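Local coordinates for membrane protein implicated in regulation of membrane protease activity (Corynebacterium glutamicum ATCC 13032, PDB 3CP0) that is of unsettled function but, as an NfeD-like membrane protein with a soluble beta-barrel domain, probably helps regulate membrane protease activity, at residues Ala29-Asp34 with Glu64-Ile69. Residues are numbered along the deposited sequence; the frame is centred on the assembly and turned at random. Where two conformers were deposited one is given.
Sequences AEVLED and EIVSVI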
loop_
_atom_site.group_PDB
_atom_site.type_symbol
_atom_site.label_atom_id
_atom_site.label_comp_id
_atom_site.label_asym_id
_atom_site.label_seq_id
_atom_site.Cartn_x
_atom_site.Cartn_y
_atom_site.Cartn_z
ATOM N N ALA A 29 2.722 -6.027 0.335
ATOM C CA ALA A 29 1.866 -5.918 -0.861
ATOM C C ALA A 29 2.755 -5.572 -2.049
ATOM O O ALA A 29 3.790 -4.910 -1.890
ATOM C CB ALA A 29 0.808 -4.831 -0.647
ATOM N N GLU A 30 2.256 -5.900 -3.220
ATOM C CA GLU A 30 3.011 -5.651 -4.442
ATOM C C GLU A 30 2.375 -4.484 -5.189
ATOM O O GLU A 30 1.132 -4.420 -5.363
ATOM C CB GLU A 30 2.980 -6.926 -5.273
ATOM C CG GLU A 30 3.710 -6.765 -6.539
ATOM C CD GLU A 30 3.810 -8.077 -7.374
ATOM O OE1 GLU A 30 3.294 -9.161 -6.963
ATOM O OE2 GLU A 30 4.428 -7.996 -8.444
ATOM N N VAL A 31 3.201 -3.502 -5.546
ATOM C CA VAL A 31 2.654 -2.297 -6.196
ATOM C C VAL A 31 2.221 -2.624 -7.631
ATOM O O VAL A 31 3.005 -3.173 -8.421
ATOM C CB VAL A 31 3.647 -1.129 -6.197
ATOM C CG1 VAL A 31 3.049 0.042 -7.002
ATOM C CG2 VAL A 31 4.020 -0.683 -4.713
ATOM N N LEU A 32 0.951 -2.347 -7.946
ATOM C CA LEU A 32 0.438 -2.539 -9.313
ATOM C C LEU A 32 0.368 -1.266 -10.119
ATOM O O LEU A 32 0.531 -1.318 -11.356
ATOM C CB LEU A 32 -0.984 -3.155 -9.313
ATOM C CG LEU A 32 -1.125 -4.460 -8.544
ATOM C CD1 LEU A 32 -2.563 -4.924 -8.580
ATOM C CD2 LEU A 32 -0.185 -5.547 -9.097
ATOM N N GLU A 33 -0.003 -0.161 -9.475
ATOM C CA GLU A 33 0.105 1.159 -10.098
ATOM C C GLU A 33 0.800 2.045 -9.088
ATOM O O GLU A 33 0.529 1.954 -7.873
ATOM C CB GLU A 33 -1.267 1.723 -10.437
ATOM C CG GLU A 33 -2.204 0.756 -11.128
ATOM C CD GLU A 33 -1.911 0.549 -12.612
ATOM O OE1 GLU A 33 -0.950 1.150 -13.169
ATOM O OE2 GLU A 33 -2.673 -0.232 -13.231
ATOM N N ASP A 34 1.688 2.903 -9.589
ATOM C CA ASP A 34 2.615 3.684 -8.738
ATOM C C ASP A 34 1.888 4.344 -7.575
ATOM O O ASP A 34 0.844 5.012 -7.801
ATOM C CB ASP A 34 3.294 4.808 -9.530
ATOM C CG ASP A 34 4.266 4.321 -10.581
ATOM O OD1 ASP A 34 4.372 3.099 -10.868
ATOM O OD2 ASP A 34 4.945 5.231 -11.159
ATOM N N GLU A 64 7.352 -2.714 -7.082
ATOM C CA GLU A 64 7.989 -2.678 -5.746
ATOM C C GLU A 64 7.159 -3.427 -4.711
ATOM O O GLU A 64 5.923 -3.483 -4.827
ATOM C CB GLU A 64 8.280 -1.237 -5.252
ATOM C CG GLU A 64 9.357 -0.521 -6.127
ATOM C CD GLU A 64 9.666 0.918 -5.645
ATOM O OE1 GLU A 64 9.641 1.161 -4.416
ATOM O OE2 GLU A 64 9.952 1.820 -6.480
ATOM N N ILE A 65 7.853 -4.003 -3.721
ATOM C CA ILE A 65 7.156 -4.597 -2.566
ATOM C C ILE A 65 7.156 -3.594 -1.411
ATOM O O ILE A 65 8.214 -3.014 -1.087
ATOM C CB ILE A 65 7.859 -5.917 -2.087
ATOM C CG1 ILE A 65 8.066 -6.894 -3.260
ATOM C CG2 ILE A 65 7.011 -6.522 -0.934
ATOM C CD1 ILE A 65 6.799 -7.139 -4.093
ATOM N N VAL A 66 5.966 -3.344 -0.840
ATOM C CA VAL A 66 5.818 -2.435 0.298
ATOM C C VAL A 66 5.185 -3.168 1.485
ATOM O O VAL A 66 4.720 -4.325 1.333
ATOM C CB VAL A 66 4.905 -1.253 -0.126
ATOM C CG1 VAL A 66 5.638 -0.486 -1.244
ATOM C CG2 VAL A 66 3.539 -1.792 -0.685
ATOM N N SER A 67 5.184 -2.521 2.646
ATOM C CA SER A 67 4.552 -3.040 3.850
ATOM C C SER A 67 3.347 -2.147 4.149
ATOM O O SER A 67 3.444 -0.892 4.107
ATOM C CB SER A 67 5.531 -3.012 5.054
ATOM O OG SER A 67 6.337 -4.209 4.998
ATOM N N VAL A 68 2.224 -2.786 4.443
ATOM C CA VAL A 68 1.015 -2.034 4.876
ATOM C C VAL A 68 1.186 -1.669 6.343
ATOM O O VAL A 68 1.341 -2.551 7.196
ATOM C CB VAL A 68 -0.287 -2.860 4.676
ATOM C CG1 VAL A 68 -1.495 -2.052 5.154
ATOM C CG2 VAL A 68 -0.445 -3.263 3.174
ATOM N N ILE A 69 1.242 -0.372 6.631
ATOM C CA ILE A 69 1.441 0.057 8.026
ATOM C C ILE A 69 0.229 0.702 8.697
ATOM O O ILE A 69 0.234 1.030 9.856
ATOM C CB ILE A 69 2.789 0.914 8.174
ATOM C CG1 ILE A 69 2.800 2.104 7.209
ATOM C CG2 ILE A 69 3.990 0.033 7.898
ATOM C CD1 ILE A 69 1.736 3.118 7.509
#
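Ala29 and Val66 form an antiparallel hydrogen-bonded pair, Ala29 N giving to Val66 O (2.8 Å) and Val66 N to Ala29 O (2.9 Å), with the short strands 29-31 and 65-69 running 131° apart in direction, antiparallel but strongly splayed. This is the first strand meeting 65-72 to close the sheet on itself, as expected for the small OB-type beta barrel of NfeD-like C-terminal domains. A third bond, Val31 N to Glu64 O, extends the pairing as far as Glu64. On the buried side, with Ala29 and Val66, CG2 of Val31 lies beside its own backbone N and reaches CG1 of Val66 at 3.8 Å, the two side chains crossing at about a right angle. Ala29 CB packs more loosely on CG2 of Val66 and of Val68; Phe60 lies against both Val31 and Val66, and Val42 against Ala29. The other face is sparser and lies at the surface. There Glu30 stretches out with CG anti to its backbone N (chi1 179°), and its carboxylate has a long, weak ion pair with Arg43. Its CB and CG pack on Ile65, its partner in the non-hydrogen-bonded pair, whose CG1, beside its own backbone N, carries CD1 toward the neighbouring strand, 4.0 Å from Glu30 CG.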